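Local structure of probable tRNA pseudouridine synthase D (Methanosarcina mazei, 1Z2Z) at residues I6-D18 / Y276-A288. The protein probably converts uridine-13 of transfer RNAs into pseudouridine, as a member of the TruD family of pseudouridine synthases. Sequence-based numbering, arbitrary orientation.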
loop_
_atom_site.group_PDB
_atom_site.type_symbol
_atom_site.label_atom_id
_atom_site.label_comp_id
_atom_site.label_asym_id
_atom_site.label_seq_id
_atom_site.Cartn_x
_atom_site.Cartn_y
_atom_site.Cartn_z
ATOM N N ILE A 6 3.254 6.355 15.055
ATOM C CA ILE A 6 2.424 6.317 13.865
ATOM C C ILE A 6 2.269 4.910 13.322
ATOM O O ILE A 6 1.164 4.492 12.979
ATOM C CB ILE A 6 2.978 7.272 12.774
ATOM C CG1 ILE A 6 2.674 8.704 13.183
ATOM C CG2 ILE A 6 2.327 7.004 11.426
ATOM C CD1 ILE A 6 1.245 8.885 13.674
ATOM N N GLU A 7 3.373 4.180 13.267
ATOM C CA GLU A 7 3.359 2.812 12.778
ATOM C C GLU A 7 2.846 1.804 13.830
ATOM O O GLU A 7 2.320 0.750 13.480
ATOM C CB GLU A 7 4.762 2.422 12.276
ATOM C CG GLU A 7 5.127 3.016 10.909
ATOM C CD GLU A 7 6.555 2.700 10.474
ATOM O OE1 GLU A 7 6.890 2.917 9.286
ATOM O OE2 GLU A 7 7.346 2.243 11.326
ATOM N N LYS A 8 2.976 2.119 15.112
ATOM C CA LYS A 8 2.494 1.192 16.128
ATOM C C LYS A 8 0.978 1.291 16.218
ATOM O O LYS A 8 0.312 0.346 16.640
ATOM C CB LYS A 8 3.129 1.502 17.491
ATOM C CG LYS A 8 4.653 1.437 17.486
ATOM C CD LYS A 8 5.284 2.170 18.680
ATOM C CE LYS A 8 5.707 1.217 19.792
ATOM N NZ LYS A 8 6.389 1.931 20.910
ATOM N N GLN A 9 0.433 2.430 15.801
ATOM C CA GLN A 9 -1.011 2.659 15.849
ATOM C C GLN A 9 -1.756 1.930 14.741
ATOM O O GLN A 9 -2.984 2.023 14.633
ATOM C CB GLN A 9 -1.311 4.146 15.759
ATOM C CG GLN A 9 -0.805 4.933 16.936
ATOM C CD GLN A 9 -0.772 6.417 16.649
ATOM O OE1 GLN A 9 -0.522 7.233 17.541
ATOM N NE2 GLN A 9 -1.018 6.781 15.391
ATOM N N ILE A 10 -0.997 1.224 13.912
ATOM C CA ILE A 10 -1.566 0.444 12.829
ATOM C C ILE A 10 -0.975 -0.961 12.812
ATOM O O ILE A 10 -0.749 -1.528 11.744
ATOM C CB ILE A 10 -1.334 1.094 11.453
ATOM C CG1 ILE A 10 0.156 1.293 11.213
ATOM C CG2 ILE A 10 -2.100 2.412 11.362
ATOM C CD1 ILE A 10 0.467 1.963 9.897
ATOM N N GLY A 11 -0.703 -1.501 14.000
ATOM C CA GLY A 11 -0.199 -2.857 14.113
ATOM C C GLY A 11 1.285 -3.133 14.038
ATOM O O GLY A 11 1.796 -3.975 14.783
ATOM N N ILE A 12 1.979 -2.455 13.133
ATOM C CA ILE A 12 3.418 -2.638 12.987
ATOM C C ILE A 12 4.082 -2.102 14.240
ATOM O O ILE A 12 3.594 -1.142 14.828
ATOM C CB ILE A 12 3.922 -1.860 11.796
ATOM C CG1 ILE A 12 3.061 -2.239 10.588
ATOM C CG2 ILE A 12 5.428 -2.103 11.612
ATOM C CD1 ILE A 12 3.292 -1.392 9.358
ATOM N N ASN A 13 5.179 -2.721 14.660
ATOM C CA ASN A 13 5.866 -2.268 15.859
ATOM C C ASN A 13 7.283 -2.800 15.944
ATOM O O ASN A 13 7.840 -2.909 17.029
ATOM C CB ASN A 13 5.102 -2.700 17.109
ATOM C CG ASN A 13 5.440 -4.115 17.535
ATOM O OD1 ASN A 13 5.405 -5.055 16.734
ATOM N ND2 ASN A 13 5.770 -4.277 18.811
ATOM N N LEU A 14 7.873 -3.128 14.806
ATOM C CA LEU A 14 9.233 -3.641 14.818
ATOM C C LEU A 14 9.813 -3.718 13.426
ATOM O O LEU A 14 9.340 -3.045 12.522
ATOM C CB LEU A 14 9.269 -5.018 15.473
ATOM C CG LEU A 14 8.359 -6.060 14.834
ATOM C CD1 LEU A 14 9.125 -6.961 13.876
ATOM C CD2 LEU A 14 7.765 -6.875 15.943
ATOM N N TYR A 15 10.830 -4.561 13.268
ATOM C CA TYR A 15 11.532 -4.730 12.000
ATOM C C TYR A 15 12.065 -6.156 11.874
ATOM O O TYR A 15 12.716 -6.658 12.793
ATOM C CB TYR A 15 12.717 -3.760 11.940
ATOM C CG TYR A 15 12.360 -2.293 12.059
ATOM C CD1 TYR A 15 11.991 -1.554 10.937
ATOM C CD2 TYR A 15 12.432 -1.627 13.286
ATOM C CE1 TYR A 15 11.714 -0.186 11.029
ATOM C CE2 TYR A 15 12.154 -0.255 13.386
ATOM C CZ TYR A 15 11.799 0.455 12.254
ATOM O OH TYR A 15 11.527 1.800 12.328
ATOM N N SER A 16 11.811 -6.805 10.739
ATOM C CA SER A 16 12.294 -8.172 10.534
ATOM C C SER A 16 13.828 -8.197 10.612
ATOM O O SER A 16 14.441 -9.232 10.889
ATOM C CB SER A 16 11.836 -8.706 9.174
ATOM O OG SER A 16 12.769 -8.399 8.155
ATOM N N THR A 17 14.444 -7.046 10.370
ATOM C CA THR A 17 15.894 -6.936 10.421
ATOM C C THR A 17 16.306 -6.248 11.726
ATOM O O THR A 17 15.616 -5.347 12.200
ATOM C CB THR A 17 16.418 -6.101 9.246
ATOM O OG1 THR A 17 15.906 -4.768 9.357
ATOM C CG2 THR A 17 15.977 -6.702 7.916
ATOM N N ASP A 18 17.428 -6.672 12.302
ATOM C CA ASP A 18 17.915 -6.078 13.550
ATOM C C ASP A 18 19.017 -5.042 13.290
ATOM O O ASP A 18 19.712 -4.616 14.214
ATOM C CB ASP A 18 18.463 -7.168 14.467
ATOM C CG ASP A 18 19.567 -7.958 13.812
ATOM O OD1 ASP A 18 19.358 -9.165 13.542
ATOM O OD2 ASP A 18 20.641 -7.365 13.552
ATOM N N TYR A 276 -5.020 -4.174 10.045
ATOM C CA TYR A 276 -4.433 -3.833 11.325
ATOM C C TYR A 276 -4.049 -5.109 12.071
ATOM O O TYR A 276 -2.881 -5.331 12.415
ATOM C CB TYR A 276 -5.440 -3.052 12.145
ATOM C CG TYR A 276 -5.037 -2.843 13.573
ATOM C CD1 TYR A 276 -3.985 -1.993 13.908
ATOM C CD2 TYR A 276 -5.731 -3.471 14.605
ATOM C CE1 TYR A 276 -3.646 -1.772 15.241
ATOM C CE2 TYR A 276 -5.397 -3.256 15.934
ATOM C CZ TYR A 276 -4.360 -2.408 16.245
ATOM O OH TYR A 276 -4.050 -2.201 17.569
ATOM N N ILE A 277 -5.056 -5.946 12.313
ATOM C CA ILE A 277 -4.859 -7.201 13.020
ATOM C C ILE A 277 -3.797 -8.034 12.315
ATOM O O ILE A 277 -2.935 -8.654 12.952
ATOM C CB ILE A 277 -6.185 -7.973 13.107
ATOM C CG1 ILE A 277 -7.162 -7.176 13.990
ATOM C CG2 ILE A 277 -5.932 -9.380 13.637
ATOM C CD1 ILE A 277 -8.640 -7.572 13.892
ATOM N N TYR A 278 -3.841 -8.019 10.994
ATOM C CA TYR A 278 -2.872 -8.767 10.230
ATOM C C TYR A 278 -1.427 -8.305 10.527
ATOM O O TYR A 278 -0.512 -9.126 10.620
ATOM C CB TYR A 278 -3.209 -8.659 8.743
ATOM C CG TYR A 278 -2.082 -9.061 7.853
ATOM C CD1 TYR A 278 -1.041 -8.190 7.588
ATOM C CD2 TYR A 278 -2.046 -10.315 7.274
ATOM C CE1 TYR A 278 0.007 -8.554 6.766
ATOM C CE2 TYR A 278 -1.005 -10.692 6.448
ATOM C CZ TYR A 278 0.017 -9.803 6.196
ATOM O OH TYR A 278 1.038 -10.165 5.345
ATOM N N ASN A 279 -1.222 -7.001 10.684
ATOM C CA ASN A 279 0.113 -6.470 10.978
ATOM C C ASN A 279 0.608 -6.997 12.308
ATOM O O ASN A 279 1.703 -7.543 12.409
ATOM C CB ASN A 279 0.082 -4.939 11.036
ATOM C CG ASN A 279 0.122 -4.302 9.667
ATOM O OD1 ASN A 279 -0.529 -3.285 9.428
ATOM N ND2 ASN A 279 0.899 -4.885 8.763
ATOM N N ILE A 280 -0.202 -6.806 13.338
ATOM C CA ILE A 280 0.152 -7.273 14.669
ATOM C C ILE A 280 0.618 -8.716 14.568
ATOM O O ILE A 280 1.740 -9.042 14.960
ATOM C CB ILE A 280 -1.060 -7.204 15.591
ATOM C CG1 ILE A 280 -1.659 -5.797 15.519
ATOM C CG2 ILE A 280 -0.658 -7.525 16.999
ATOM C CD1 ILE A 280 -2.857 -5.616 16.380
ATOM N N ILE A 281 -0.252 -9.569 14.018
ATOM C CA ILE A 281 0.037 -10.990 13.858
ATOM C C ILE A 281 1.382 -11.258 13.204
ATOM O O ILE A 281 2.163 -12.080 13.687
ATOM C CB ILE A 281 -1.057 -11.689 13.028
ATOM C CG1 ILE A 281 -2.346 -11.789 13.853
ATOM C CG2 ILE A 281 -0.580 -13.077 12.578
ATOM C CD1 ILE A 281 -3.565 -12.211 13.063
ATOM N N LEU A 282 1.651 -10.568 12.106
ATOM C CA LEU A 282 2.900 -10.744 11.383
ATOM C C LEU A 282 4.114 -10.444 12.258
ATOM O O LEU A 282 5.185 -11.039 12.080
ATOM C CB LEU A 282 2.922 -9.837 10.163
ATOM C CG LEU A 282 3.606 -10.467 8.953
ATOM C CD1 LEU A 282 3.513 -9.495 7.785
ATOM C CD2 LEU A 282 5.061 -10.815 9.265
ATOM N N CYS A 283 3.936 -9.517 13.198
ATOM C CA CYS A 283 4.987 -9.097 14.123
ATOM C C CYS A 283 5.201 -10.146 15.190
ATOM O O CYS A 283 6.308 -10.655 15.376
ATOM C CB CYS A 283 4.590 -7.787 14.808
ATOM S SG CYS A 283 4.562 -6.334 13.746
ATOM N N ARG A 284 4.121 -10.440 15.904
ATOM C CA ARG A 284 4.140 -11.430 16.968
ATOM C C ARG A 284 4.846 -12.675 16.436
ATOM O O ARG A 284 5.661 -13.277 17.126
ATOM C CB ARG A 284 2.708 -11.762 17.385
ATOM C CG ARG A 284 2.539 -11.997 18.864
ATOM C CD ARG A 284 2.856 -10.742 19.661
ATOM N NE ARG A 284 1.787 -9.746 19.623
ATOM C CZ ARG A 284 1.917 -8.497 20.069
ATOM N NH1 ARG A 284 3.075 -8.094 20.580
ATOM N NH2 ARG A 284 0.895 -7.650 20.013
ATOM N N ARG A 285 4.551 -13.049 15.196
ATOM C CA ARG A 285 5.185 -14.221 14.617
ATOM C C ARG A 285 6.670 -13.993 14.376
ATOM O O ARG A 285 7.464 -14.930 14.454
ATOM C CB ARG A 285 4.498 -14.615 13.313
ATOM C CG ARG A 285 5.044 -15.889 12.691
ATOM C CD ARG A 285 4.006 -16.502 11.771
ATOM N NE ARG A 285 4.438 -17.760 11.176
ATOM C CZ ARG A 285 5.513 -17.891 10.410
ATOM N NH1 ARG A 285 5.824 -19.078 9.908
ATOM N NH2 ARG A 285 6.275 -16.838 10.148
ATOM N N ILE A 286 7.045 -12.755 14.065
ATOM C CA ILE A 286 8.449 -12.425 13.842
ATOM C C ILE A 286 9.143 -12.428 15.202
ATOM O O ILE A 286 10.345 -12.667 15.296
ATOM C CB ILE A 286 8.629 -11.026 13.187
ATOM C CG1 ILE A 286 8.088 -11.051 11.754
ATOM C CG2 ILE A 286 10.107 -10.633 13.182
ATOM C CD1 ILE A 286 8.068 -9.692 11.053
ATOM N N GLU A 287 8.379 -12.153 16.253
ATOM C CA GLU A 287 8.944 -12.157 17.590
ATOM C C GLU A 287 9.099 -13.589 18.065
ATOM O O GLU A 287 10.100 -13.937 18.683
ATOM C CB GLU A 287 8.052 -11.399 18.565
ATOM C CG GLU A 287 7.987 -9.913 18.313
ATOM C CD GLU A 287 7.115 -9.221 19.325
ATOM O OE1 GLU A 287 5.984 -9.701 19.564
ATOM O OE2 GLU A 287 7.554 -8.197 19.880
ATOM N N ALA A 288 8.104 -14.419 17.776
ATOM C CA ALA A 288 8.144 -15.814 18.186
ATOM C C ALA A 288 9.375 -16.530 17.633
ATOM O O ALA A 288 9.700 -17.633 18.073
ATOM C CB ALA A 288 6.878 -16.529 17.737
#
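Leu14 lies over Cys283 and Ile286 near the C-terminal end of helix 263-287, where the N-terminal segment of this TruD-family chain, just past the short helix 5-8, runs as an irregular loop along the helix. The contact thus joins the N-terminal loop to a helix within the TRUD region, consistent with the insertion domain that sets this family apart, and lies away from the predicted nucleophile Asp86. From CB outward, the leucine meets the helix atom by atom. The bond from CA to CB is directed at the helix; chi1 of 57° sets CG between the backbone N and the carbonyl carbon, and CG comes within 4.0 Å of Cys283 SG. There the side chain forks: CD2 rests on Cys283 CB at 3.5 Å and also touches the CG methylene of Glu287, while CD1 goes to Ile286, 3.9 Å from its CG2 and almost as near its CD1. The two methyls thus divide between Cys283 and the residues one turn on, and the contact here is apolar. Beyond it, Ser16 sets its backbone and CB against Ile286 and sends its hydroxyl to Gln163 on helix 146-163.

Toward the other end, at Gly11, the backbone itself lies on the helix, Gly11 CA meeting Ile280 CG1 at 3.6 Å. With chi1 at 170°, CG of Tyr276 stands anti to the backbone N, and the ring presents its edge to Ile10, CD1 lying 3.4 Å from Ile10 C. Ile280 CD1 covers one face of that ring. Helix 423-430 also meets the segment: Arg427 packs on Ile12, and its NH2 hydrogen-bonds to Leu14 O. Between glycine and leucine, Ile12 crosses the Asn279 side chain, its CG1 3.7 Å from Asn279 CG.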